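Local coordinates for lasso peptide isopeptidase AtxE2 (Asticcacaulis excentricus, PDB 5TXE), which hydrolyses the isopeptide bond of the lasso peptides Astexin-2 and Astexin-3, recognising their knotted shape and converting them to linear peptides, at residues Arg343-Thr348 and Val375-Thr380; Asn303-Trp308 and Leu319-Trp324. The protein carries 1 engineered substitution. All coordinates share one frame; numbering follows the deposited sequence.

Interaction 1 (Arg343-Thr348 and Val375-Thr380); sequences RIWHAT and VTLNLT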
loop_
_atom_site.group_PDB
_atom_site.type_symbol
_atom_site.label_atom_id
_atom_site.label_comp_id
_atom_site.label_asym_id
_atom_site.label_seq_id
_atom_site.Cartn_x
_atom_site.Cartn_y
_atom_site.Cartn_z
ATOM N N ARG A 343 -23.319 17.614 -0.795
ATOM C CA ARG A 343 -21.987 17.398 -1.368
ATOM C C ARG A 343 -21.345 18.704 -1.666
ATOM O O ARG A 343 -21.925 19.507 -2.332
ATOM C CB ARG A 343 -22.077 16.620 -2.671
ATOM C CG ARG A 343 -20.730 16.055 -3.089
ATOM C CD ARG A 343 -20.894 14.981 -4.139
ATOM N NE ARG A 343 -21.209 15.601 -5.409
ATOM C CZ ARG A 343 -21.451 14.912 -6.511
ATOM N NH1 ARG A 343 -21.426 13.591 -6.489
ATOM N NH2 ARG A 343 -21.717 15.542 -7.633
ATOM N N ILE A 344 -20.137 18.938 -1.179
ATOM C CA ILE A 344 -19.445 20.173 -1.518
ATOM C C ILE A 344 -18.195 19.991 -2.370
ATOM O O ILE A 344 -17.677 20.959 -2.889
ATOM C CB ILE A 344 -19.071 20.961 -0.257
ATOM C CG1 ILE A 344 -18.249 20.116 0.685
ATOM C CG2 ILE A 344 -20.338 21.419 0.469
ATOM C CD1 ILE A 344 -17.653 20.946 1.798
ATOM N N TRP A 345 -17.664 18.765 -2.448
ATOM C CA TRP A 345 -16.475 18.480 -3.279
ATOM C C TRP A 345 -16.520 17.029 -3.700
ATOM O O TRP A 345 -16.960 16.170 -2.934
ATOM C CB TRP A 345 -15.200 18.777 -2.502
ATOM C CG TRP A 345 -13.874 18.384 -3.168
ATOM C CD1 TRP A 345 -13.047 19.192 -3.911
ATOM C CD2 TRP A 345 -13.206 17.106 -3.099
ATOM N NE1 TRP A 345 -11.921 18.497 -4.305
ATOM C CE2 TRP A 345 -12.001 17.215 -3.839
ATOM C CE3 TRP A 345 -13.514 15.877 -2.491
ATOM C CZ2 TRP A 345 -11.119 16.161 -3.981
ATOM C CZ3 TRP A 345 -12.614 14.823 -2.609
ATOM C CH2 TRP A 345 -11.444 14.969 -3.355
ATOM N N HIS A 346 -16.062 16.764 -4.908
ATOM C CA HIS A 346 -15.817 15.401 -5.353
ATOM C C HIS A 346 -14.771 15.418 -6.476
ATOM O O HIS A 346 -14.693 16.367 -7.225
ATOM C CB HIS A 346 -17.094 14.739 -5.850
ATOM C CG HIS A 346 -17.663 15.395 -7.069
ATOM N ND1 HIS A 346 -17.877 14.730 -8.265
ATOM C CD2 HIS A 346 -18.039 16.676 -7.280
ATOM C CE1 HIS A 346 -18.365 15.574 -9.154
ATOM N NE2 HIS A 346 -18.466 16.762 -8.583
ATOM N N ALA A 347 -13.970 14.357 -6.583
ATOM C CA ALA A 347 -12.915 14.268 -7.602
ATOM C C ALA A 347 -12.421 12.836 -7.673
ATOM O O ALA A 347 -12.634 12.032 -6.737
ATOM C CB ALA A 347 -11.760 15.161 -7.240
ATOM N N THR A 348 -11.799 12.492 -8.779
ATOM C CA THR A 348 -10.961 11.289 -8.821
ATOM C C THR A 348 -9.735 11.628 -7.905
ATOM O O THR A 348 -9.518 12.778 -7.560
ATOM C CB THR A 348 -10.603 10.942 -10.254
ATOM O OG1 THR A 348 -9.849 11.986 -10.831
ATOM C CG2 THR A 348 -11.845 10.805 -11.078
ATOM N N VAL A 375 -2.777 19.983 0.731
ATOM C CA VAL A 375 -3.829 20.735 0.111
ATOM C C VAL A 375 -4.725 21.215 1.236
ATOM O O VAL A 375 -4.751 20.590 2.318
ATOM C CB VAL A 375 -4.474 19.725 -0.847
ATOM C CG1 VAL A 375 -5.894 19.335 -0.546
ATOM C CG2 VAL A 375 -4.089 19.950 -2.277
ATOM N N THR A 376 -5.390 22.366 1.042
ATOM C CA THR A 376 -6.481 22.792 1.963
ATOM C C THR A 376 -7.802 22.754 1.261
ATOM O O THR A 376 -7.917 23.091 0.108
ATOM C CB THR A 376 -6.306 24.214 2.580
ATOM O OG1 THR A 376 -6.218 25.170 1.537
ATOM C CG2 THR A 376 -5.064 24.320 3.364
ATOM N N LEU A 377 -8.801 22.274 1.946
ATOM C CA LEU A 377 -10.113 22.187 1.362
ATOM C C LEU A 377 -11.035 23.138 2.158
ATOM O O LEU A 377 -11.179 23.009 3.372
ATOM C CB LEU A 377 -10.567 20.751 1.450
ATOM C CG LEU A 377 -11.439 20.202 0.332
ATOM C CD1 LEU A 377 -11.134 20.776 -1.029
ATOM C CD2 LEU A 377 -11.230 18.717 0.228
ATOM N N ASN A 378 -11.642 24.100 1.479
ATOM C CA ASN A 378 -12.594 25.013 2.117
ATOM C C ASN A 378 -13.924 24.303 2.430
ATOM O O ASN A 378 -14.611 23.813 1.542
ATOM C CB ASN A 378 -12.781 26.224 1.207
ATOM C CG ASN A 378 -13.694 27.293 1.801
ATOM O OD1 ASN A 378 -14.752 27.017 2.377
ATOM N ND2 ASN A 378 -13.306 28.528 1.602
ATOM N N LEU A 379 -14.285 24.245 3.706
ATOM C CA LEU A 379 -15.457 23.480 4.112
ATOM C C LEU A 379 -16.827 24.193 3.911
ATOM O O LEU A 379 -17.871 23.680 4.347
ATOM C CB LEU A 379 -15.306 23.056 5.576
ATOM C CG LEU A 379 -14.162 22.079 5.818
ATOM C CD1 LEU A 379 -14.096 21.711 7.294
ATOM C CD2 LEU A 379 -14.342 20.843 4.955
ATOM N N THR A 380 -16.810 25.365 3.285
ATOM C CA THR A 380 -18.014 26.100 2.967
ATOM C C THR A 380 -18.252 25.973 1.480
ATOM O O THR A 380 -19.276 25.441 1.062
ATOM C CB THR A 380 -17.869 27.583 3.337
ATOM O OG1 THR A 380 -17.633 27.707 4.756
ATOM C CG2 THR A 380 -19.150 28.341 2.934
#
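Two neighbouring four-stranded antiparallel sheets meet here, consistent with adjacent blades of the beta-propeller of prolyl oligopeptidase-family enzymes. Strand 342-347 is an outermost strand of one sheet and strand 373-378 an inner strand of the next, so the two are joined by side chains and not by backbone hydrogen bonds.

The apolar part centres on Trp345 and Leu377, whose side chains cross at about a right angle. Trp345 holds CG anti to its backbone N (chi1 173°), and Leu377 lays both methyls over one face of the indole. Leu377 CD1 sits 4.1 Å from the centroid of the five-membered ring, only 24° off the normal, a CH-pi contact. The second methyl, CD2, stands 4.2 Å above the plane, nearer the rim. On the opposite face lies the backbone N of Ala347, from the indole's own strand. Met384, Leu351 and Leu331 also touch Leu377, which is buried.

Beside it, a classic beta bulge, in which Ile344 and Trp345 both face Leu331, accompanies a second contact. With CG1 in the crowded position between backbone N and carbonyl carbon, Ile344 extends CD1 to within 3.7 Å of Leu379 O, touching main chain where the indole touches methyls.

The polar side chains make no hydrogen bond across the contact; they bond within their own segment or to residues beside it. On the other side of strand 342-347, the Arg343 guanidinium lies over the His346 ring, its NH2 3.6 Å above the centre; Arg343 NH1 makes a salt bridge to Glu322 and His346 ND1 bonds Glu328. Where strand 373-378 ends, Asn378 OD1, which also accepts from Ser381 N, forms an Asx turn by taking Thr380 N at 2.8 Å, the donor in the carbonyl plane.

Interaction 2 (Asn303-Trp308 and Leu319-Trp324); sequences NITRMW and LRREGW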
loop_
_atom_site.group_PDB
_atom_site.type_symbol
_atom_site.label_atom_id
_atom_site.label_comp_id
_atom_site.label_asym_id
_atom_site.label_seq_id
_atom_site.Cartn_x
_atom_site.Cartn_y
_atom_site.Cartn_z
ATOM N N ASN A 303 -21.667 4.164 3.667
ATOM C CA ASN A 303 -20.275 3.767 3.561
ATOM C C ASN A 303 -19.285 4.920 3.740
ATOM O O ASN A 303 -18.301 5.061 3.046
ATOM C CB ASN A 303 -20.080 2.983 2.276
ATOM C CG ASN A 303 -20.755 1.620 2.347
ATOM O OD1 ASN A 303 -20.630 0.878 3.340
ATOM N ND2 ASN A 303 -21.541 1.321 1.339
ATOM N N ILE A 304 -19.543 5.714 4.762
ATOM C CA ILE A 304 -18.672 6.807 5.132
ATOM C C ILE A 304 -17.317 6.243 5.512
ATOM O O ILE A 304 -17.220 5.218 6.167
ATOM C CB ILE A 304 -19.304 7.622 6.295
ATOM C CG1 ILE A 304 -20.509 8.375 5.724
ATOM C CG2 ILE A 304 -18.307 8.592 6.942
ATOM C CD1 ILE A 304 -21.430 8.991 6.759
ATOM N N THR A 305 -16.261 6.937 5.128
ATOM C CA THR A 305 -14.891 6.524 5.524
ATOM C C THR A 305 -14.219 7.430 6.560
ATOM O O THR A 305 -13.205 7.080 7.125
ATOM C CB THR A 305 -14.003 6.412 4.296
ATOM O OG1 THR A 305 -14.147 7.609 3.527
ATOM C CG2 THR A 305 -14.432 5.206 3.462
ATOM N N ARG A 306 -14.776 8.602 6.784
ATOM C CA ARG A 306 -14.189 9.524 7.720
ATOM C C ARG A 306 -15.216 10.592 8.040
ATOM O O ARG A 306 -15.824 11.140 7.132
ATOM C CB ARG A 306 -12.949 10.210 7.095
ATOM C CG ARG A 306 -11.747 10.282 8.012
ATOM C CD ARG A 306 -12.039 11.001 9.316
ATOM N NE ARG A 306 -10.828 11.250 10.090
ATOM C CZ ARG A 306 -10.801 11.762 11.335
ATOM N NH1 ARG A 306 -11.925 12.105 11.981
ATOM N NH2 ARG A 306 -9.627 11.952 11.955
ATOM N N MET A 307 -15.353 10.945 9.314
ATOM C CA MET A 307 -16.204 12.107 9.672
ATOM C C MET A 307 -15.556 13.077 10.692
ATOM O O MET A 307 -14.695 12.689 11.463
ATOM C CB MET A 307 -17.511 11.572 10.216
ATOM C CG MET A 307 -17.400 10.937 11.588
ATOM S SD MET A 307 -18.996 10.463 12.288
ATOM C CE MET A 307 -19.568 9.228 11.132
ATOM N N TRP A 308 -16.009 14.321 10.708
ATOM C CA TRP A 308 -15.512 15.352 11.632
ATOM C C TRP A 308 -16.639 16.241 12.126
ATOM O O TRP A 308 -17.422 16.776 11.297
ATOM C CB TRP A 308 -14.578 16.311 10.899
ATOM C CG TRP A 308 -13.292 15.730 10.395
ATOM C CD1 TRP A 308 -12.105 15.710 11.049
ATOM C CD2 TRP A 308 -13.069 15.119 9.125
ATOM N NE1 TRP A 308 -11.160 15.107 10.276
ATOM C CE2 TRP A 308 -11.730 14.745 9.083
ATOM C CE3 TRP A 308 -13.889 14.831 8.030
ATOM C CZ2 TRP A 308 -11.177 14.096 7.990
ATOM C CZ3 TRP A 308 -13.332 14.212 6.931
ATOM C CH2 TRP A 308 -11.982 13.844 6.922
ATOM N N LEU A 319 -16.397 12.111 4.577
ATOM C CA LEU A 319 -15.849 11.621 3.316
ATOM C C LEU A 319 -16.422 10.291 2.967
ATOM O O LEU A 319 -16.784 9.507 3.857
ATOM C CB LEU A 319 -14.345 11.351 3.451
ATOM C CG LEU A 319 -13.429 12.564 3.399
ATOM C CD1 LEU A 319 -11.980 12.138 3.615
ATOM C CD2 LEU A 319 -13.575 13.260 2.067
ATOM N N ARG A 320 -16.454 10.008 1.674
ATOM C CA ARG A 320 -16.771 8.669 1.240
ATOM C C ARG A 320 -16.354 8.469 -0.202
ATOM O O ARG A 320 -15.987 9.409 -0.903
ATOM C CB ARG A 320 -18.253 8.391 1.349
ATOM C CG ARG A 320 -19.013 9.196 0.295
ATOM C CD ARG A 320 -20.509 9.252 0.386
ATOM N NE ARG A 320 -21.148 7.982 0.311
ATOM C CZ ARG A 320 -21.993 7.629 -0.643
ATOM N NH1 ARG A 320 -22.302 8.452 -1.646
ATOM N NH2 ARG A 320 -22.517 6.417 -0.572
ATOM N N ARG A 321 -16.420 7.218 -0.631
ATOM C CA ARG A 321 -16.196 6.879 -2.034
ATOM C C ARG A 321 -17.512 6.735 -2.741
ATOM O O ARG A 321 -18.471 6.310 -2.134
ATOM C CB ARG A 321 -15.422 5.576 -2.126
ATOM C CG ARG A 321 -14.015 5.789 -1.649
ATOM C CD ARG A 321 -13.499 4.695 -0.767
ATOM N NE ARG A 321 -12.150 5.036 -0.307
ATOM C CZ ARG A 321 -11.041 4.331 -0.558
ATOM N NH1 ARG A 321 -11.084 3.190 -1.238
ATOM N NH2 ARG A 321 -9.870 4.761 -0.088
ATOM N N GLU A 322 -17.558 7.133 -4.000
ATOM C CA GLU A 322 -18.788 7.061 -4.764
ATOM C C GLU A 322 -18.514 7.123 -6.287
ATOM O O GLU A 322 -17.380 7.159 -6.710
ATOM C CB GLU A 322 -19.744 8.194 -4.329
ATOM C CG GLU A 322 -19.204 9.589 -4.538
ATOM C CD GLU A 322 -20.193 10.658 -4.060
ATOM O OE1 GLU A 322 -20.782 10.486 -2.969
ATOM O OE2 GLU A 322 -20.359 11.684 -4.770
ATOM N N GLY A 323 -19.578 7.125 -7.080
ATOM C CA GLY A 323 -19.522 7.113 -8.523
ATOM C C GLY A 323 -19.395 5.684 -9.043
ATOM O O GLY A 323 -19.380 4.729 -8.269
ATOM N N TRP A 324 -19.258 5.538 -10.357
ATOM C CA TRP A 324 -19.116 4.218 -10.972
ATOM C C TRP A 324 -17.929 3.432 -10.327
ATOM O O TRP A 324 -16.799 3.945 -10.234
ATOM C CB TRP A 324 -18.855 4.387 -12.450
ATOM C CG TRP A 324 -18.823 3.110 -13.230
ATOM C CD1 TRP A 324 -17.734 2.398 -13.567
ATOM C CD2 TRP A 324 -19.935 2.467 -13.859
ATOM N NE1 TRP A 324 -18.083 1.329 -14.351
ATOM C CE2 TRP A 324 -19.435 1.340 -14.532
ATOM C CE3 TRP A 324 -21.313 2.730 -13.906
ATOM C CZ2 TRP A 324 -20.257 0.471 -15.246
ATOM C CZ3 TRP A 324 -22.134 1.874 -14.621
ATOM C CH2 TRP A 324 -21.599 0.742 -15.280
HETATM O O HOH W 1 -17.203 4.803 0.637
#
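The beta hairpin of strands 304-310 and 315-322 begins one sheet of the propeller-like domain, its strand segments running antiparallel at 158°. Leu319 is gripped twice by the partner backbone: its O accepts from Thr305 N at 2.9 Å and its N donates to Arg306 O at 2.8 Å. Both bonds are nearly straight, but Thr305 N stands above the carbonyl plane of Leu319, whereas Leu319 N lies in that of Arg306. One water donates to Asn303 O and accepts from Arg321 N.

Leu319 and Arg306 point to the same face of the sheet, and Leu319 CD1 meets Trp308 CH2 edge-on at 3.7 Å. The flat side of that indole carries the bent Arg306 chain, CD lying 3.5 Å above the ring plane, while Trp308 NE1 lies over the guanidinium centre. Arg306 NH1 hydrogen-bonds to the backbone O of the following residue, Met307, which would help fix the group's rotation. An alanine in place of Trp308 would probably loosen both Leu319 and Arg306, since the ring edge and face they touch would be gone.

Glu56 is hydrogen-bonded to Thr305 OG1 and salt-bridged to Arg321 NH2, linking the two strands; buried Arg320 hydrogen-bonds through NH2 to Gln302 O and salt-bridges through NH1 to Glu322 OE1. Such a hairpin is consistent with the start of a propeller blade, as in prolyl oligopeptidase relatives.

Overall arrangement
Interaction 2 holds two neighbouring strands of one sheet, whereas interaction 1 joins that same sheet, through its far edge strand 342-347, to the next. Their chemistry follows: backbone hydrogen bonds and a water join the hairpin strands, with Glu56 linking Thr305 and Arg321, burying 335 Å², while the inter-sheet seam buries 207 Å² with no hydrogen bond across it. Both are partly buried, and each has a buried leucine against an indole, met over its face in interaction 1 and at its edge in interaction 2. Arg343 NH1 to Glu322 OE2, a 2.8 Å salt bridge, ties them directly. Interaction 1 lies away from the active-site residues; in interaction 2, the Arg321 side chain is about 11 Å from that of the catalytically important Tyr438.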